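Local coordinates for solute binding protein MsmE (Bacillus subtilis subsp. subtilis str. 168, PDB 4R6H), which binds melibiose, raffinose and stachyose as the solute-binding component of the MelEDC-MsmX ABC transporter that imports them, at residues Asp87-Gly98 with Glu307-Ser317. Numbering follows the deposited sequence.
Sequences DLPDLFDTHGWG and ERYTLAAWKDS
Glu307 OE2 is gripped from opposite faces of its carboxylate, by the hydroxyl of Thr94 (OG1 to OE2 2.6 Å) and by the backbone N-H of Gly96, while the syn lone pair of OE1 takes a longer bond from Gly98 N at 3.3 Å. The chain of Glu307, extended beyond CG, thus lays its acid against the type I' turn from Thr94 to Trp97, where the backbone angles of Gly96 suit glycine. Thr310 OG1 donates to Thr94 OG1 (2.7 Å), completing a buried relay from hydroxyl to hydroxyl to carboxylate. With an alanine here in place of Glu307, the N-H groups of Gly96 and Gly98 would probably lose their acceptor, and the Thr94 hydroxyl, still met by Thr310 OG1, would be left without a carboxylate to donate to. Asp93 OD1 is likewise held from both faces, by Thr310 N at 2.9 Å and by His95 N, the latter closing an Asx turn; Asp93 OD2 binds Thr40 OG1. Next along, the backbones of Phe92 and Ala312 exchange two hydrogen bonds, and the Ala312 methyl sits over the Phe92 ring, CB 4.1 Å from its centroid. Leu91 and Ala313 form the adjoining non-hydrogen-bonded pair, facing helix 320-331. Beyond the strands, Trp314 CG stands anti to the backbone N (chi1 -180°), which carries the indole across to Leu88, whose CB lies over the five-membered ring, 3.8 Å from its centroid; the Asp316-Ser317 backbone backs the opposite face. Ser317 OG donates to Asp90 OD1 (2.7 Å) from above the carboxylate plane, and Asp90 OD2 receives Thr36 N. Residues 91-92 and 310-313 are antiparallel neighbours, with 136-137 beyond 310-313; such pairing of an early strand with one returning over 200 residues later is characteristic of the discontinuous lobes of bacterial solute-binding proteins.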
loop_
_atom_site.group_PDB
_atom_site.type_symbol
_atom_site.label_atom_id
_atom_site.label_comp_id
_atom_site.label_asym_id
_atom_site.label_seq_id
_atom_site.Cartn_x
_atom_site.Cartn_y
_atom_site.Cartn_z
ATOM N N ASP A 87 -20.343 9.041 16.171
ATOM C CA ASP A 87 -20.412 7.849 16.992
ATOM C C ASP A 87 -19.339 6.870 16.531
ATOM O O ASP A 87 -19.610 5.746 16.096
ATOM C CB ASP A 87 -21.812 7.188 16.923
ATOM C CG ASP A 87 -21.950 6.002 17.853
ATOM O OD1 ASP A 87 -21.347 6.051 18.956
ATOM O OD2 ASP A 87 -22.652 5.024 17.479
ATOM N N LEU A 88 -18.103 7.312 16.705
ATOM C CA LEU A 88 -16.958 6.562 16.258
ATOM C C LEU A 88 -16.555 5.504 17.258
ATOM O O LEU A 88 -16.829 5.610 18.425
ATOM C CB LEU A 88 -15.782 7.477 15.960
ATOM C CG LEU A 88 -15.849 8.261 14.641
ATOM C CD1 LEU A 88 -16.847 9.423 14.731
ATOM C CD2 LEU A 88 -14.480 8.751 14.242
ATOM N N PRO A 89 -15.865 4.470 16.775
ATOM C CA PRO A 89 -15.209 3.604 17.714
ATOM C C PRO A 89 -14.174 4.393 18.499
ATOM O O PRO A 89 -13.703 5.444 18.054
ATOM C CB PRO A 89 -14.495 2.591 16.800
ATOM C CG PRO A 89 -15.040 2.812 15.430
ATOM C CD PRO A 89 -15.382 4.240 15.404
ATOM N N ASP A 90 -13.768 3.855 19.641
ATOM C CA ASP A 90 -12.750 4.537 20.463
ATOM C C ASP A 90 -11.412 4.631 19.714
ATOM O O ASP A 90 -10.735 5.640 19.737
ATOM C CB ASP A 90 -12.566 3.838 21.798
ATOM C CG ASP A 90 -13.881 3.732 22.591
ATOM O OD1 ASP A 90 -14.575 4.773 22.716
ATOM O OD2 ASP A 90 -14.216 2.597 23.006
ATOM N N LEU A 91 -11.103 3.548 19.032
ATOM C CA LEU A 91 -9.889 3.468 18.208
ATOM C C LEU A 91 -10.289 2.928 16.843
ATOM O O LEU A 91 -11.097 1.988 16.754
ATOM C CB LEU A 91 -8.887 2.522 18.842
ATOM C CG LEU A 91 -8.172 3.007 20.101
ATOM C CD1 LEU A 91 -7.575 1.847 20.899
ATOM C CD2 LEU A 91 -7.104 4.025 19.762
ATOM N N PHE A 92 -9.683 3.471 15.808
ATOM C CA PHE A 92 -10.006 3.042 14.451
ATOM C C PHE A 92 -8.780 3.162 13.545
ATOM O O PHE A 92 -7.853 3.886 13.796
ATOM C CB PHE A 92 -11.217 3.806 13.902
ATOM C CG PHE A 92 -11.079 5.285 13.961
ATOM C CD1 PHE A 92 -11.464 5.992 15.103
ATOM C CD2 PHE A 92 -10.528 5.982 12.912
ATOM C CE1 PHE A 92 -11.282 7.363 15.154
ATOM C CE2 PHE A 92 -10.381 7.360 12.964
ATOM C CZ PHE A 92 -10.749 8.038 14.089
ATOM N N ASP A 93 -8.839 2.427 12.450
ATOM C CA ASP A 93 -7.762 2.369 11.456
ATOM C C ASP A 93 -8.027 3.401 10.365
ATOM O O ASP A 93 -9.120 3.426 9.737
ATOM C CB ASP A 93 -7.774 0.957 10.915
ATOM C CG ASP A 93 -6.564 0.587 10.026
ATOM O OD1 ASP A 93 -5.780 1.467 9.642
ATOM O OD2 ASP A 93 -6.478 -0.652 9.713
ATOM N N THR A 94 -7.069 4.285 10.134
ATOM C CA THR A 94 -7.233 5.264 9.073
ATOM C C THR A 94 -6.789 4.769 7.681
ATOM O O THR A 94 -7.124 5.406 6.690
ATOM C CB THR A 94 -6.516 6.577 9.423
ATOM O OG1 THR A 94 -5.130 6.323 9.644
ATOM C CG2 THR A 94 -7.095 7.164 10.705
ATOM N N HIS A 95 -6.024 3.681 7.633
ATOM C CA HIS A 95 -5.603 2.963 6.427
ATOM C C HIS A 95 -5.305 3.804 5.194
ATOM O O HIS A 95 -5.816 3.518 4.105
ATOM C CB HIS A 95 -6.615 1.849 6.110
ATOM C CG HIS A 95 -7.982 2.324 5.702
ATOM N ND1 HIS A 95 -8.463 2.165 4.415
ATOM C CD2 HIS A 95 -9.007 2.832 6.419
ATOM C CE1 HIS A 95 -9.697 2.625 4.353
ATOM N NE2 HIS A 95 -10.058 3.019 5.559
ATOM N N GLY A 96 -4.483 4.822 5.374
ATOM C CA GLY A 96 -4.024 5.689 4.267
ATOM C C GLY A 96 -4.831 6.925 4.000
ATOM O O GLY A 96 -4.518 7.670 3.076
ATOM N N TRP A 97 -5.861 7.153 4.811
ATOM C CA TRP A 97 -6.768 8.276 4.654
ATOM C C TRP A 97 -6.823 9.160 5.904
ATOM O O TRP A 97 -7.810 9.871 6.087
ATOM C CB TRP A 97 -8.173 7.755 4.328
ATOM C CG TRP A 97 -8.299 6.981 3.054
ATOM C CD1 TRP A 97 -8.130 5.619 2.888
ATOM C CD2 TRP A 97 -8.634 7.503 1.778
ATOM N NE1 TRP A 97 -8.323 5.285 1.574
ATOM C CE2 TRP A 97 -8.632 6.416 0.866
ATOM C CE3 TRP A 97 -8.931 8.781 1.309
ATOM C CZ2 TRP A 97 -8.947 6.575 -0.493
ATOM C CZ3 TRP A 97 -9.229 8.942 -0.046
ATOM C CH2 TRP A 97 -9.217 7.838 -0.923
ATOM N N GLY A 98 -5.781 9.108 6.726
ATOM C CA GLY A 98 -5.750 9.804 8.024
ATOM C C GLY A 98 -6.129 11.281 7.979
ATOM O O GLY A 98 -7.041 11.736 8.688
ATOM N N GLU A 307 1.269 4.843 5.298
ATOM C CA GLU A 307 0.264 4.224 6.165
ATOM C C GLU A 307 -0.163 2.902 5.644
ATOM O O GLU A 307 -0.501 2.784 4.464
ATOM C CB GLU A 307 -1.037 5.019 6.153
ATOM C CG GLU A 307 -1.137 6.147 7.106
ATOM C CD GLU A 307 -2.545 6.703 7.152
ATOM O OE1 GLU A 307 -2.766 7.810 6.625
ATOM O OE2 GLU A 307 -3.444 6.021 7.666
ATOM N N ARG A 308 -0.244 1.916 6.515
ATOM C CA ARG A 308 -0.893 0.683 6.192
ATOM C C ARG A 308 -2.019 0.468 7.207
ATOM O O ARG A 308 -3.213 0.682 6.895
ATOM C CB ARG A 308 0.103 -0.488 6.120
ATOM C CG ARG A 308 -0.521 -1.853 6.006
ATOM C CD ARG A 308 -0.964 -2.171 4.620
ATOM N NE ARG A 308 -1.102 -3.622 4.484
ATOM C CZ ARG A 308 -1.853 -4.216 3.565
ATOM N NH1 ARG A 308 -2.545 -3.498 2.690
ATOM N NH2 ARG A 308 -1.918 -5.539 3.525
ATOM N N TYR A 309 -1.650 0.028 8.411
ATOM C CA TYR A 309 -2.606 -0.082 9.519
ATOM C C TYR A 309 -2.248 0.926 10.572
ATOM O O TYR A 309 -1.106 1.017 11.000
ATOM C CB TYR A 309 -2.586 -1.487 10.122
ATOM C CG TYR A 309 -2.825 -2.590 9.149
ATOM C CD1 TYR A 309 -3.888 -2.563 8.277
ATOM C CD2 TYR A 309 -1.960 -3.655 9.100
ATOM C CE1 TYR A 309 -4.116 -3.628 7.412
ATOM C CE2 TYR A 309 -2.163 -4.696 8.239
ATOM C CZ TYR A 309 -3.234 -4.655 7.382
ATOM O OH TYR A 309 -3.500 -5.678 6.476
ATOM N N THR A 310 -3.261 1.655 11.067
ATOM C CA THR A 310 -3.041 2.596 12.145
ATOM C C THR A 310 -4.058 2.436 13.263
ATOM O O THR A 310 -5.064 1.747 13.093
ATOM C CB THR A 310 -3.104 4.069 11.690
ATOM O OG1 THR A 310 -4.466 4.399 11.374
ATOM C CG2 THR A 310 -2.220 4.339 10.469
ATOM N N LEU A 311 -3.729 3.024 14.396
ATOM C CA LEU A 311 -4.646 3.207 15.521
ATOM C C LEU A 311 -4.740 4.710 15.704
ATOM O O LEU A 311 -3.782 5.351 16.145
ATOM C CB LEU A 311 -4.123 2.546 16.819
ATOM C CG LEU A 311 -4.273 1.035 16.818
ATOM C CD1 LEU A 311 -3.393 0.363 17.865
ATOM C CD2 LEU A 311 -5.741 0.611 17.046
ATOM N N ALA A 312 -5.912 5.259 15.393
ATOM C CA ALA A 312 -6.283 6.629 15.660
ATOM C C ALA A 312 -7.335 6.610 16.759
ATOM O O ALA A 312 -8.167 5.697 16.816
ATOM C CB ALA A 312 -6.860 7.269 14.410
ATOM N N ALA A 313 -7.268 7.566 17.674
ATOM C CA ALA A 313 -8.247 7.662 18.769
ATOM C C ALA A 313 -9.270 8.696 18.383
ATOM O O ALA A 313 -8.962 9.760 17.835
ATOM C CB ALA A 313 -7.566 8.044 20.082
ATOM N N TRP A 314 -10.517 8.413 18.703
ATOM C CA TRP A 314 -11.554 9.419 18.488
ATOM C C TRP A 314 -11.429 10.514 19.559
ATOM O O TRP A 314 -11.464 10.205 20.745
ATOM C CB TRP A 314 -12.904 8.764 18.609
ATOM C CG TRP A 314 -14.067 9.695 18.397
ATOM C CD1 TRP A 314 -14.092 10.840 17.657
ATOM C CD2 TRP A 314 -15.385 9.509 18.917
ATOM N NE1 TRP A 314 -15.369 11.395 17.688
ATOM C CE2 TRP A 314 -16.175 10.585 18.437
ATOM C CE3 TRP A 314 -15.971 8.541 19.711
ATOM C CZ2 TRP A 314 -17.538 10.732 18.784
ATOM C CZ3 TRP A 314 -17.372 8.668 20.037
ATOM C CH2 TRP A 314 -18.101 9.752 19.564
ATOM N N LYS A 315 -11.285 11.755 19.101
ATOM C CA LYS A 315 -11.066 12.889 20.004
ATOM C C LYS A 315 -12.188 13.051 21.024
ATOM O O LYS A 315 -11.948 13.520 22.135
ATOM C CB LYS A 315 -10.855 14.186 19.219
ATOM C CG LYS A 315 -12.087 14.737 18.514
ATOM C CD LYS A 315 -11.765 16.021 17.748
ATOM C CE LYS A 315 -12.991 16.575 17.042
ATOM N NZ LYS A 315 -13.928 17.261 17.973
ATOM N N ASP A 316 -13.397 12.655 20.651
ATOM C CA ASP A 316 -14.531 12.806 21.529
ATOM C C ASP A 316 -14.943 11.498 22.198
ATOM O O ASP A 316 -16.004 11.422 22.794
ATOM C CB ASP A 316 -15.669 13.518 20.771
ATOM C CG ASP A 316 -15.300 14.950 20.434
ATOM O OD1 ASP A 316 -14.601 15.610 21.229
ATOM O OD2 ASP A 316 -15.646 15.398 19.329
ATOM N N SER A 317 -14.080 10.472 22.176
ATOM C CA SER A 317 -14.380 9.244 22.886
ATOM C C SER A 317 -14.473 9.479 24.381
ATOM O O SER A 317 -13.593 10.100 24.953
ATOM C CB SER A 317 -13.288 8.196 22.675
ATOM O OG SER A 317 -13.466 7.046 23.513
#